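Side-chain contacts in alkylhalidase CmlS (Streptomyces venezuelae, PDB 3I3L), which serves as a flavin-dependent halogenase in chloramphenicol biosynthesis, holding its FAD through a covalent bond to the protein: residues 93-98 with 444-449; 250-255 with 266-271; 379-384 with 389-394; 468-473 with 557-562. All blocks are in the same frame, centred on the assembly; numbering follows the deposited sequence.

Interaction 1: residues 93-98 with 444-449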
loop_
_atom_site.group_PDB
_atom_site.type_symbol
_atom_site.label_atom_id
_atom_site.label_comp_id
_atom_site.label_asym_id
_atom_site.label_seq_id
_atom_site.Cartn_x
_atom_site.Cartn_y
_atom_site.Cartn_z
ATOM N N SER A 93 -5.438 7.618 -12.431
ATOM C CA SER A 93 -6.219 6.479 -11.957
ATOM C C SER A 93 -5.552 5.138 -12.278
ATOM O O SER A 93 -4.456 5.086 -12.824
ATOM C CB SER A 93 -7.543 6.480 -12.684
ATOM O OG SER A 93 -7.298 6.429 -14.083
ATOM N N ALA A 94 -6.236 4.061 -11.921
ATOM C CA ALA A 94 -5.861 2.736 -12.389
ATOM C C ALA A 94 -7.098 2.130 -13.056
ATOM O O ALA A 94 -8.214 2.199 -12.510
ATOM C CB ALA A 94 -5.378 1.908 -11.230
ATOM N N THR A 95 -6.905 1.553 -14.225
ATOM C CA THR A 95 -8.000 0.889 -14.920
ATOM C C THR A 95 -7.814 -0.639 -14.988
ATOM O O THR A 95 -6.712 -1.139 -15.233
ATOM C CB THR A 95 -8.257 1.533 -16.303
ATOM O OG1 THR A 95 -8.663 2.912 -16.102
ATOM C CG2 THR A 95 -9.392 0.808 -17.064
ATOM N N PHE A 96 -8.904 -1.359 -14.773
ATOM C CA PHE A 96 -8.888 -2.813 -14.659
ATOM C C PHE A 96 -9.805 -3.473 -15.673
ATOM O O PHE A 96 -10.992 -3.105 -15.779
ATOM C CB PHE A 96 -9.304 -3.209 -13.244
ATOM C CG PHE A 96 -8.313 -2.822 -12.219
ATOM C CD1 PHE A 96 -7.325 -3.698 -11.818
ATOM C CD2 PHE A 96 -8.320 -1.559 -11.696
ATOM C CE1 PHE A 96 -6.372 -3.334 -10.902
ATOM C CE2 PHE A 96 -7.348 -1.172 -10.756
ATOM C CZ PHE A 96 -6.384 -2.067 -10.351
ATOM N N LEU A 97 -9.260 -4.426 -16.438
ATOM C CA LEU A 97 -10.110 -5.265 -17.309
ATOM C C LEU A 97 -10.130 -6.617 -16.672
ATOM O O LEU A 97 -9.201 -7.388 -16.864
ATOM C CB LEU A 97 -9.601 -5.329 -18.757
ATOM C CG LEU A 97 -9.251 -3.952 -19.351
ATOM C CD1 LEU A 97 -8.960 -4.062 -20.845
ATOM C CD2 LEU A 97 -10.339 -2.934 -19.106
ATOM N N TRP A 98 -11.182 -6.876 -15.888
ATOM C CA TRP A 98 -11.104 -7.844 -14.788
ATOM C C TRP A 98 -12.107 -8.971 -14.909
ATOM O O TRP A 98 -13.279 -8.828 -14.552
ATOM C CB TRP A 98 -11.273 -7.118 -13.414
ATOM C CG TRP A 98 -10.601 -7.899 -12.326
ATOM C CD1 TRP A 98 -11.206 -8.568 -11.314
ATOM C CD2 TRP A 98 -9.200 -8.105 -12.173
ATOM N NE1 TRP A 98 -10.264 -9.183 -10.526
ATOM C CE2 TRP A 98 -9.021 -8.933 -11.053
ATOM C CE3 TRP A 98 -8.078 -7.673 -12.883
ATOM C CZ2 TRP A 98 -7.760 -9.350 -10.617
ATOM C CZ3 TRP A 98 -6.818 -8.107 -12.464
ATOM C CH2 TRP A 98 -6.676 -8.923 -11.324
ATOM N N PRO A 444 -20.071 -1.596 -22.347
ATOM C CA PRO A 444 -19.489 -2.946 -22.196
ATOM C C PRO A 444 -17.992 -3.011 -22.446
ATOM O O PRO A 444 -17.333 -3.949 -21.994
ATOM C CB PRO A 444 -20.228 -3.787 -23.269
ATOM C CG PRO A 444 -21.305 -2.822 -23.886
ATOM C CD PRO A 444 -20.800 -1.441 -23.622
ATOM N N GLU A 445 -17.469 -2.044 -23.187
ATOM C CA GLU A 445 -16.083 -2.082 -23.675
ATOM C C GLU A 445 -15.339 -0.777 -23.376
ATOM O O GLU A 445 -15.934 0.260 -23.026
ATOM C CB GLU A 445 -16.054 -2.363 -25.186
ATOM C CG GLU A 445 -17.340 -1.900 -25.974
ATOM C CD GLU A 445 -17.360 -0.396 -26.305
ATOM O OE1 GLU A 445 -18.387 0.282 -26.011
ATOM O OE2 GLU A 445 -16.327 0.101 -26.839
ATOM N N LEU A 446 -14.026 -0.839 -23.527
ATOM C CA LEU A 446 -13.157 0.247 -23.153
ATOM C C LEU A 446 -13.072 1.241 -24.318
ATOM O O LEU A 446 -12.796 0.848 -25.458
ATOM C CB LEU A 446 -11.774 -0.328 -22.824
ATOM C CG LEU A 446 -10.716 0.602 -22.233
ATOM C CD1 LEU A 446 -11.054 0.953 -20.830
ATOM C CD2 LEU A 446 -9.350 -0.060 -22.338
ATOM N N SER A 447 -13.302 2.527 -24.028
ATOM C CA SER A 447 -13.386 3.550 -25.043
ATOM C C SER A 447 -13.037 4.926 -24.481
ATOM O O SER A 447 -13.160 5.200 -23.245
ATOM C CB SER A 447 -14.792 3.579 -25.630
ATOM O OG SER A 447 -15.110 4.892 -26.019
ATOM N N ASP A 448 -12.636 5.809 -25.395
ATOM C CA ASP A 448 -12.303 7.180 -25.047
ATOM C C ASP A 448 -13.575 7.989 -24.788
ATOM O O ASP A 448 -13.531 9.159 -24.419
ATOM C CB ASP A 448 -11.438 7.800 -26.131
ATOM C CG ASP A 448 -10.338 8.676 -25.565
ATOM O OD1 ASP A 448 -10.420 9.027 -24.368
ATOM O OD2 ASP A 448 -9.397 9.052 -26.326
ATOM N N ASP A 449 -14.710 7.341 -24.962
ATOM C CA ASP A 449 -15.992 7.875 -24.496
ATOM C C ASP A 449 -16.001 8.087 -22.992
ATOM O O ASP A 449 -16.778 8.907 -22.474
ATOM C CB ASP A 449 -17.128 6.930 -24.885
ATOM C CG ASP A 449 -17.637 7.177 -26.308
ATOM O OD1 ASP A 449 -17.135 8.117 -26.945
ATOM O OD2 ASP A 449 -18.544 6.447 -26.776
#
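L446 reaches from the loop 444-449 onto strand 93-97, laying its isobutyl group against T95 and L97, two residues that project from one face of the large mixed sheet in the FAD-binding domain. This is a loop packed on a sheet face, held across the two segments by apolar contact alone. The dense part is small. L446 CD1 meets T95 CG2 at 4.1 Å, while the other branch, CD2, meets L97 CD1 at 4.3 Å, so both branches of the fork bear on the strand. The fork is carried to the strand because L446 CG stands anti to the backbone N (chi1 -173°). Threonine suits its place because it has two ends: the methyl meets the leucine, whereas OG1 is hydrogen-bonded to T106 OG1 and T225 OG1, which keeps a buried hydroxyl satisfied. Y227, on the adjoining strand 226-231, and H441 also touch L446. The loop is looser on its solvent side. E445, just before the leucine, is exposed and points its CB away from the strand, and D449 is exposed too. Between them the chain is held by polar bonds: the carboxylate of D448 accepts from the backbone N of E219 and G220, and an ST turn closes where D449 N donates to S447 OG over 2.7 Å, with an N-H...O angle of 164°.

Interaction 2: residues 250-255 with 266-271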
loop_
_atom_site.group_PDB
_atom_site.type_symbol
_atom_site.label_atom_id
_atom_site.label_comp_id
_atom_site.label_asym_id
_atom_site.label_seq_id
_atom_site.Cartn_x
_atom_site.Cartn_y
_atom_site.Cartn_z
ATOM N N LEU A 250 3.803 -9.461 -17.662
ATOM C CA LEU A 250 2.928 -10.583 -17.345
ATOM C C LEU A 250 3.148 -10.967 -15.890
ATOM O O LEU A 250 4.278 -11.131 -15.442
ATOM C CB LEU A 250 3.258 -11.835 -18.228
ATOM C CG LEU A 250 3.447 -11.509 -19.724
ATOM C CD1 LEU A 250 3.991 -12.728 -20.481
ATOM C CD2 LEU A 250 2.143 -11.048 -20.393
ATOM N N VAL A 251 2.068 -11.168 -15.171
ATOM C CA VAL A 251 2.170 -11.775 -13.839
ATOM C C VAL A 251 1.487 -13.150 -13.898
ATOM O O VAL A 251 0.282 -13.253 -14.146
ATOM C CB VAL A 251 1.551 -10.857 -12.739
ATOM C CG1 VAL A 251 1.668 -11.487 -11.340
ATOM C CG2 VAL A 251 2.286 -9.480 -12.751
ATOM N N VAL A 252 2.286 -14.198 -13.679
ATOM C CA VAL A 252 1.845 -15.578 -13.853
ATOM C C VAL A 252 2.257 -16.343 -12.603
ATOM O O VAL A 252 2.833 -15.752 -11.662
ATOM C CB VAL A 252 2.462 -16.217 -15.104
ATOM C CG1 VAL A 252 2.009 -15.481 -16.364
ATOM C CG2 VAL A 252 4.031 -16.210 -15.058
ATOM N N ASP A 253 1.928 -17.633 -12.543
ATOM C CA ASP A 253 2.175 -18.411 -11.318
ATOM C C ASP A 253 3.604 -18.921 -11.366
ATOM O O ASP A 253 4.175 -19.038 -12.442
ATOM C CB ASP A 253 1.182 -19.552 -11.191
ATOM C CG ASP A 253 1.335 -20.320 -9.890
ATOM O OD1 ASP A 253 0.978 -19.782 -8.824
ATOM O OD2 ASP A 253 1.865 -21.461 -9.939
ATOM N N ARG A 254 4.194 -19.234 -10.220
ATOM C CA ARG A 254 5.589 -19.627 -10.235
ATOM C C ARG A 254 5.765 -20.952 -10.946
ATOM O O ARG A 254 6.888 -21.296 -11.326
ATOM C CB ARG A 254 6.192 -19.693 -8.804
ATOM C CG ARG A 254 6.062 -21.002 -8.070
ATOM C CD ARG A 254 4.633 -21.353 -7.746
ATOM N NE ARG A 254 4.561 -22.424 -6.764
ATOM C CZ ARG A 254 3.872 -23.563 -6.952
ATOM N NH1 ARG A 254 3.171 -23.767 -8.086
ATOM N NH2 ARG A 254 3.816 -24.482 -5.987
ATOM N N SER A 255 4.665 -21.709 -11.105
ATOM C CA SER A 255 4.680 -22.987 -11.867
ATOM C C SER A 255 5.078 -22.814 -13.315
ATOM O O SER A 255 5.347 -23.825 -14.002
ATOM C CB SER A 255 3.313 -23.708 -11.832
ATOM O OG SER A 255 2.274 -22.958 -12.480
ATOM N N ASP A 266 12.074 -14.993 -23.925
ATOM C CA ASP A 266 11.588 -14.266 -25.125
ATOM C C ASP A 266 10.419 -14.955 -25.759
ATOM O O ASP A 266 9.411 -14.321 -26.043
ATOM C CB ASP A 266 12.701 -14.106 -26.158
ATOM C CG ASP A 266 13.819 -13.223 -25.663
ATOM O OD1 ASP A 266 13.658 -11.978 -25.671
ATOM O OD2 ASP A 266 14.857 -13.783 -25.248
ATOM N N ALA A 267 10.548 -16.272 -25.945
ATOM C CA ALA A 267 9.495 -17.073 -26.508
ATOM C C ALA A 267 8.313 -17.142 -25.534
ATOM O O ALA A 267 7.172 -16.993 -25.952
ATOM C CB ALA A 267 10.039 -18.526 -26.850
ATOM N N PHE A 268 8.584 -17.361 -24.240
ATOM C CA PHE A 268 7.496 -17.364 -23.259
ATOM C C PHE A 268 6.702 -16.036 -23.239
ATOM O O PHE A 268 5.479 -16.024 -23.145
ATOM C CB PHE A 268 7.990 -17.730 -21.852
ATOM C CG PHE A 268 6.863 -17.832 -20.837
ATOM C CD1 PHE A 268 6.140 -19.011 -20.702
ATOM C CD2 PHE A 268 6.490 -16.724 -20.066
ATOM C CE1 PHE A 268 5.094 -19.112 -19.784
ATOM C CE2 PHE A 268 5.470 -16.789 -19.186
ATOM C CZ PHE A 268 4.752 -17.983 -19.003
ATOM N N TYR A 269 7.414 -14.935 -23.380
ATOM C CA TYR A 269 6.825 -13.629 -23.267
ATOM C C TYR A 269 5.848 -13.336 -24.390
ATOM O O TYR A 269 4.679 -12.952 -24.153
ATOM C CB TYR A 269 7.936 -12.556 -23.161
ATOM C CG TYR A 269 7.432 -11.158 -23.063
ATOM C CD1 TYR A 269 6.801 -10.682 -21.894
ATOM C CD2 TYR A 269 7.554 -10.296 -24.138
ATOM C CE1 TYR A 269 6.310 -9.331 -21.818
ATOM C CE2 TYR A 269 7.099 -8.967 -24.079
ATOM C CZ TYR A 269 6.476 -8.497 -22.907
ATOM O OH TYR A 269 6.017 -7.188 -22.872
ATOM N N SER A 270 6.306 -13.512 -25.623
ATOM C CA SER A 270 5.460 -13.269 -26.809
ATOM C C SER A 270 4.275 -14.235 -26.909
ATOM O O SER A 270 3.156 -13.791 -27.190
ATOM C CB SER A 270 6.284 -13.370 -28.095
ATOM O OG SER A 270 7.444 -12.563 -27.949
ATOM N N SER A 271 4.496 -15.538 -26.698
ATOM C CA SER A 271 3.353 -16.481 -26.845
ATOM C C SER A 271 2.336 -16.326 -25.704
ATOM O O SER A 271 1.134 -16.487 -25.887
ATOM C CB SER A 271 3.800 -17.951 -26.956
ATOM O OG SER A 271 4.605 -18.356 -25.869
#
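L250 sets its branched end against the ring of Y269, CD1 lying 3.8 Å from Y269 CD1 and also 3.7 Å from the carbonyl Y269 O. With Y269 CG anti to the backbone N (chi1 179°), the ring extends from the helix to the sheet, where its OH is hydrogen-bonded to V248 O, satisfying a buried hydroxyl. Without the isobutyl end, as with an alanine at L250, Y269 CD1 and O would probably lose their contact with strand 250-253. Two residues along, beta-branched V252 suits a strand but is short; the long F268 side chain makes up the distance, its CZ coming to 4.4 Å from V252 CG2. Beyond V252 the strand ends in an Asx turn: D253 OD2 accepts from S255 N above the carboxylate plane, at 3.0 Å, from S255 OG on its anti lone pair, and from R254 NH1. Helix 266-271 runs nearly crosswise to strand 250-253, at 104°, as a helical cover on the mixed sheet of the FAD-binding domain.

Interaction 3: residues 379-384 with 389-394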
loop_
_atom_site.group_PDB
_atom_site.type_symbol
_atom_site.label_atom_id
_atom_site.label_comp_id
_atom_site.label_asym_id
_atom_site.label_seq_id
_atom_site.Cartn_x
_atom_site.Cartn_y
_atom_site.Cartn_z
ATOM N N THR A 379 -10.741 -13.664 -6.474
ATOM C CA THR A 379 -11.955 -14.460 -6.519
ATOM C C THR A 379 -12.981 -13.973 -7.580
ATOM O O THR A 379 -13.601 -14.799 -8.253
ATOM C CB THR A 379 -12.594 -14.569 -5.128
ATOM O OG1 THR A 379 -11.593 -15.076 -4.255
ATOM C CG2 THR A 379 -13.787 -15.557 -5.134
ATOM N N PHE A 380 -13.142 -12.658 -7.731
ATOM C CA PHE A 380 -14.094 -12.117 -8.720
ATOM C C PHE A 380 -13.686 -12.451 -10.115
ATOM O O PHE A 380 -14.545 -12.802 -10.956
ATOM C CB PHE A 380 -14.243 -10.579 -8.635
ATOM C CG PHE A 380 -14.784 -10.116 -7.332
ATOM C CD1 PHE A 380 -15.690 -10.918 -6.622
ATOM C CD2 PHE A 380 -14.400 -8.889 -6.793
ATOM C CE1 PHE A 380 -16.188 -10.499 -5.387
ATOM C CE2 PHE A 380 -14.922 -8.452 -5.565
ATOM C CZ PHE A 380 -15.806 -9.258 -4.866
ATOM N N ALA A 381 -12.396 -12.345 -10.396
ATOM C CA ALA A 381 -11.940 -12.716 -11.746
ATOM C C ALA A 381 -12.029 -14.221 -12.005
ATOM O O ALA A 381 -12.163 -14.641 -13.157
ATOM C CB ALA A 381 -10.542 -12.252 -12.011
ATOM N N SER A 382 -11.944 -15.011 -10.938
ATOM C CA SER A 382 -11.909 -16.461 -11.074
ATOM C C SER A 382 -13.259 -17.030 -11.591
ATOM O O SER A 382 -13.285 -18.128 -12.154
ATOM C CB SER A 382 -11.493 -17.150 -9.778
ATOM O OG SER A 382 -12.539 -17.056 -8.815
ATOM N N PHE A 383 -14.337 -16.267 -11.425
ATOM C CA PHE A 383 -15.649 -16.672 -11.927
ATOM C C PHE A 383 -15.718 -16.681 -13.447
ATOM O O PHE A 383 -16.490 -17.446 -14.040
ATOM C CB PHE A 383 -16.739 -15.770 -11.349
ATOM C CG PHE A 383 -16.936 -15.976 -9.869
ATOM C CD1 PHE A 383 -17.196 -17.256 -9.370
ATOM C CD2 PHE A 383 -16.854 -14.917 -8.986
ATOM C CE1 PHE A 383 -17.379 -17.476 -7.994
ATOM C CE2 PHE A 383 -17.014 -15.144 -7.596
ATOM C CZ PHE A 383 -17.273 -16.410 -7.112
ATOM N N THR A 384 -14.896 -15.861 -14.101
ATOM C CA THR A 384 -14.922 -15.837 -15.542
ATOM C C THR A 384 -13.600 -16.222 -16.174
ATOM O O THR A 384 -13.500 -16.263 -17.403
ATOM C CB THR A 384 -15.398 -14.516 -16.097
ATOM O OG1 THR A 384 -14.547 -13.479 -15.619
ATOM C CG2 THR A 384 -16.884 -14.271 -15.652
ATOM N N GLU A 389 -3.952 -23.186 -12.672
ATOM C CA GLU A 389 -3.229 -23.114 -11.384
ATOM C C GLU A 389 -3.096 -21.662 -10.840
ATOM O O GLU A 389 -3.232 -21.429 -9.642
ATOM C CB GLU A 389 -1.840 -23.759 -11.476
ATOM C CG GLU A 389 -1.238 -23.995 -10.071
ATOM C CD GLU A 389 -0.019 -24.914 -10.073
ATOM O OE1 GLU A 389 0.500 -25.218 -8.965
ATOM O OE2 GLU A 389 0.407 -25.378 -11.170
ATOM N N PHE A 390 -2.941 -20.691 -11.733
ATOM C CA PHE A 390 -2.923 -19.308 -11.302
ATOM C C PHE A 390 -4.169 -18.937 -10.484
ATOM O O PHE A 390 -4.056 -18.508 -9.360
ATOM C CB PHE A 390 -2.772 -18.306 -12.471
ATOM C CG PHE A 390 -2.565 -16.897 -11.989
ATOM C CD1 PHE A 390 -1.283 -16.419 -11.682
ATOM C CD2 PHE A 390 -3.657 -16.061 -11.776
ATOM C CE1 PHE A 390 -1.097 -15.120 -11.169
ATOM C CE2 PHE A 390 -3.454 -14.733 -11.270
ATOM C CZ PHE A 390 -2.167 -14.292 -10.992
ATOM N N TRP A 391 -5.345 -19.092 -11.093
ATOM C CA TRP A 391 -6.587 -18.678 -10.466
ATOM C C TRP A 391 -6.951 -19.530 -9.254
ATOM O O TRP A 391 -7.456 -19.028 -8.264
ATOM C CB TRP A 391 -7.722 -18.572 -11.504
ATOM C CG TRP A 391 -7.382 -17.503 -12.496
ATOM C CD1 TRP A 391 -6.915 -17.674 -13.762
ATOM C CD2 TRP A 391 -7.388 -16.108 -12.258
ATOM N NE1 TRP A 391 -6.639 -16.441 -14.352
ATOM C CE2 TRP A 391 -6.910 -15.466 -13.446
ATOM C CE3 TRP A 391 -7.684 -15.333 -11.164
ATOM C CZ2 TRP A 391 -6.753 -14.086 -13.549
ATOM C CZ3 TRP A 391 -7.533 -13.946 -11.269
ATOM C CH2 TRP A 391 -7.077 -13.344 -12.447
ATOM N N ARG A 392 -6.647 -20.807 -9.342
ATOM C CA ARG A 392 -6.962 -21.788 -8.319
ATOM C C ARG A 392 -6.142 -21.546 -7.049
ATOM O O ARG A 392 -6.611 -21.778 -5.938
ATOM C CB ARG A 392 -6.629 -23.192 -8.877
ATOM C CG ARG A 392 -6.711 -24.335 -7.883
ATOM C CD ARG A 392 -6.825 -25.754 -8.634
ATOM N NE ARG A 392 -5.637 -26.116 -9.367
ATOM C CZ ARG A 392 -5.480 -26.055 -10.707
ATOM N NH1 ARG A 392 -4.352 -26.441 -11.269
ATOM N NH2 ARG A 392 -6.445 -25.622 -11.511
ATOM N N LYS A 393 -4.883 -21.171 -7.210
ATOM C CA LYS A 393 -4.084 -20.897 -6.033
ATOM C C LYS A 393 -4.588 -19.637 -5.341
ATOM O O LYS A 393 -4.472 -19.536 -4.150
ATOM C CB LYS A 393 -2.560 -20.806 -6.365
ATOM C CG LYS A 393 -1.958 -22.140 -6.925
ATOM C CD LYS A 393 -2.069 -23.280 -5.874
ATOM C CE LYS A 393 -1.288 -24.548 -6.258
ATOM N NZ LYS A 393 0.039 -24.573 -5.534
ATOM N N ARG A 394 -5.139 -18.692 -6.089
ATOM C CA ARG A 394 -5.374 -17.362 -5.527
ATOM C C ARG A 394 -6.807 -17.059 -5.112
ATOM O O ARG A 394 -7.051 -16.160 -4.264
ATOM C CB ARG A 394 -4.842 -16.280 -6.464
ATOM C CG ARG A 394 -3.346 -16.232 -6.465
ATOM C CD ARG A 394 -2.840 -15.648 -7.802
ATOM N NE ARG A 394 -1.393 -15.731 -7.884
ATOM C CZ ARG A 394 -0.715 -16.856 -8.183
ATOM N NH1 ARG A 394 -1.365 -17.987 -8.442
ATOM N NH2 ARG A 394 0.606 -16.852 -8.264
#
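W391 lays its indole against A381 and S382 in a helix-loop-helix connection, where a short link leads from the long helix 352-382 into the short helix 389-394. Its CB lies 4.4 Å from S382 CB, close to where the two backbones approach most nearly. With CG anti to the carbonyl carbon (chi1 -63°), the ring swings toward the first helix. Further out, CE3 comes to 4.3 Å from S382 N, and the far corner of the six-membered ring makes the tight contact: CZ3 is 3.5 Å and CH2 3.7 Å from A381 CB. Alanine suits this place, since W98 crowds the same methyl. On the pyrrole side NE1 is hydrogen-bonded to F231 O, so the one polar atom of the buried indole has a partner and the rotation of the ring is fixed. One face of the indole is covered by its neighbour F390, whose ring stands edge-on with CD2 3.6 Å above the centre. R394 in turn covers a face of F390, its CD 3.5 Å above the ring plane and toward the rim. R394 NH1 donates to F390 O in the plane of that carbonyl. Across the turn S382 is held by its hydroxyl, which accepts from R403 NH1 and donates to T379 O at 2.6 Å, 26° out of the carbonyl plane.

Interaction 4: residues 468-473 with 557-562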
loop_
_atom_site.group_PDB
_atom_site.type_symbol
_atom_site.label_atom_id
_atom_site.label_comp_id
_atom_site.label_asym_id
_atom_site.label_seq_id
_atom_site.Cartn_x
_atom_site.Cartn_y
_atom_site.Cartn_z
ATOM N N LYS A 468 -28.661 6.181 4.185
ATOM C CA LYS A 468 -29.859 5.433 4.504
ATOM C C LYS A 468 -29.651 4.376 5.600
ATOM O O LYS A 468 -30.548 4.156 6.420
ATOM C CB LYS A 468 -30.438 4.798 3.231
ATOM C CG LYS A 468 -31.464 3.708 3.478
ATOM C CD LYS A 468 -32.716 3.845 2.621
ATOM C CE LYS A 468 -33.862 4.451 3.480
ATOM N NZ LYS A 468 -35.191 4.639 2.807
ATOM N N ARG A 469 -28.502 3.716 5.624
ATOM C CA ARG A 469 -28.297 2.629 6.599
ATOM C C ARG A 469 -28.063 3.217 7.985
ATOM O O ARG A 469 -28.692 2.796 8.971
ATOM C CB ARG A 469 -27.167 1.700 6.201
ATOM C CG ARG A 469 -27.484 0.752 5.086
ATOM C CD ARG A 469 -26.159 0.309 4.471
ATOM N NE ARG A 469 -26.313 -0.691 3.417
ATOM C CZ ARG A 469 -26.312 -2.008 3.619
ATOM N NH1 ARG A 469 -26.162 -2.524 4.848
ATOM N NH2 ARG A 469 -26.470 -2.826 2.581
ATOM N N LEU A 470 -27.193 4.218 8.057
ATOM C CA LEU A 470 -26.892 4.868 9.316
ATOM C C LEU A 470 -28.191 5.434 9.924
ATOM O O LEU A 470 -28.427 5.320 11.145
ATOM C CB LEU A 470 -25.859 5.980 9.121
ATOM C CG LEU A 470 -24.409 5.524 8.872
ATOM C CD1 LEU A 470 -23.566 6.625 8.381
ATOM C CD2 LEU A 470 -23.794 4.985 10.182
ATOM N N ASN A 471 -29.039 6.029 9.078
ATOM C CA ASN A 471 -30.271 6.680 9.568
ATOM C C ASN A 471 -31.253 5.671 10.115
ATOM O O ASN A 471 -32.027 6.006 11.016
ATOM C CB ASN A 471 -30.931 7.586 8.491
ATOM C CG ASN A 471 -30.173 8.910 8.275
ATOM O OD1 ASN A 471 -30.283 9.537 7.224
ATOM N ND2 ASN A 471 -29.402 9.328 9.269
ATOM N N SER A 472 -31.183 4.436 9.611
ATOM C CA SER A 472 -32.104 3.395 10.031
ATOM C C SER A 472 -31.719 2.800 11.380
ATOM O O SER A 472 -32.421 1.929 11.890
ATOM C CB SER A 472 -32.184 2.260 9.003
ATOM O OG SER A 472 -31.020 1.473 9.089
ATOM N N ILE A 473 -30.596 3.252 11.924
ATOM C CA ILE A 473 -30.076 2.694 13.158
ATOM C C ILE A 473 -30.686 3.399 14.361
ATOM O O ILE A 473 -30.319 4.518 14.716
ATOM C CB ILE A 473 -28.537 2.774 13.236
ATOM C CG1 ILE A 473 -27.911 1.795 12.208
ATOM C CG2 ILE A 473 -28.039 2.492 14.648
ATOM C CD1 ILE A 473 -26.406 1.945 12.087
ATOM N N ARG A 557 -16.070 4.044 11.295
ATOM C CA ARG A 557 -14.849 3.376 11.734
ATOM C C ARG A 557 -15.100 2.511 12.970
ATOM O O ARG A 557 -14.613 1.403 13.040
ATOM C CB ARG A 557 -13.709 4.372 11.976
ATOM C CG ARG A 557 -12.985 4.811 10.690
ATOM C CD ARG A 557 -12.710 3.583 9.809
ATOM N NE ARG A 557 -12.268 3.913 8.445
ATOM C CZ ARG A 557 -13.065 4.104 7.386
ATOM N NH1 ARG A 557 -12.527 4.373 6.204
ATOM N NH2 ARG A 557 -14.386 4.036 7.488
ATOM N N LEU A 558 -15.902 3.000 13.909
ATOM C CA LEU A 558 -16.252 2.188 15.105
ATOM C C LEU A 558 -17.035 0.948 14.735
ATOM O O LEU A 558 -16.915 -0.096 15.391
ATOM C CB LEU A 558 -16.978 3.011 16.176
ATOM C CG LEU A 558 -16.071 3.984 16.920
ATOM C CD1 LEU A 558 -16.884 5.158 17.527
ATOM C CD2 LEU A 558 -15.189 3.257 17.972
ATOM N N MET A 559 -17.833 1.049 13.688
ATOM C CA MET A 559 -18.572 -0.097 13.237
ATOM C C MET A 559 -17.579 -1.110 12.638
ATOM O O MET A 559 -17.607 -2.271 13.032
ATOM C CB MET A 559 -19.721 0.281 12.271
ATOM C CG MET A 559 -20.927 0.981 12.998
ATOM S SD MET A 559 -22.294 1.588 12.019
ATOM C CE MET A 559 -23.072 0.128 11.611
ATOM N N GLU A 560 -16.721 -0.658 11.707
ATOM C CA GLU A 560 -15.701 -1.530 11.079
ATOM C C GLU A 560 -14.728 -2.140 12.115
ATOM O O GLU A 560 -14.265 -3.256 11.939
ATOM C CB GLU A 560 -14.879 -0.798 10.013
ATOM C CG GLU A 560 -15.579 -0.624 8.693
ATOM C CD GLU A 560 -15.103 0.611 7.904
ATOM O OE1 GLU A 560 -14.267 1.404 8.422
ATOM O OE2 GLU A 560 -15.586 0.798 6.756
ATOM N N ALA A 561 -14.452 -1.397 13.185
ATOM C CA ALA A 561 -13.600 -1.880 14.270
ATOM C C ALA A 561 -14.298 -2.918 15.133
ATOM O O ALA A 561 -13.653 -3.511 15.991
ATOM C CB ALA A 561 -13.144 -0.744 15.122
ATOM N N GLY A 562 -15.598 -3.139 14.914
ATOM C CA GLY A 562 -16.379 -4.068 15.725
ATOM C C GLY A 562 -16.696 -3.553 17.127
ATOM O O GLY A 562 -17.205 -4.294 17.954
#
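M559 is the residue of 557-562 that touches 468-473, meeting L470 and I473 across a gap spanned by side chains alone. The segment begins two residues earlier with R557, whose NH2 forms a salt bridge to E560 OE1 at 2.8 Å, one turn further along the helix. L558 turns instead to its own neighbourhood and packs on L563. At M559 the long, flexible side chain suits the distance to be bridged, for the nearest CA atoms of the two segments, those of L470 and M559, are 10.5 Å apart. The chain runs extended as far as SD and then bends (chi3 74°), bringing CE to 3.8 Å from I473 CD1, the two tips facing one another. SD lies equally far, 4.1 Å, from L470 CD2 and I473 CD1, the leucine coming in obliquely. Both segments belong to the C-terminal domain of the halogenase, and the methionine joins helix 551-560 to the C-terminal end of helix 456-471 and to I473, which follows it; V576 touches it as well. E560 has a second use for its carboxylate, OE2 accepting from G578 N. A561 N continues the helical bonding to R557 O at 2.8 Å. At G562 the helix stops in a Schellman motif: phi turns positive (73°), a value glycine takes easily, while N donates back to M559 O at 2.9 Å and the carbonyl O accepts from T479 OG1.

From the N terminus, strand 93-97 opens the widest loop, which interaction 1 closes only when the chain returns at 444-449. Interactions 2 and 3 both open and close within that span, one after the other: the first ties strand 245-253 to helix 265-273, the second folds helix 352-382 back on helix 389-394. Interaction 4 follows in series, in the C-terminal domain, and no two loops cross. Interactions 1 and 3 touch through W98 and A381. Interactions 2 and 3 are joined by the salt bridges D253-R394 and R254-E389, fastening the short helix to the sheet. Interaction 4 stands apart, its nearest atoms about 15 Å from those of interaction 3.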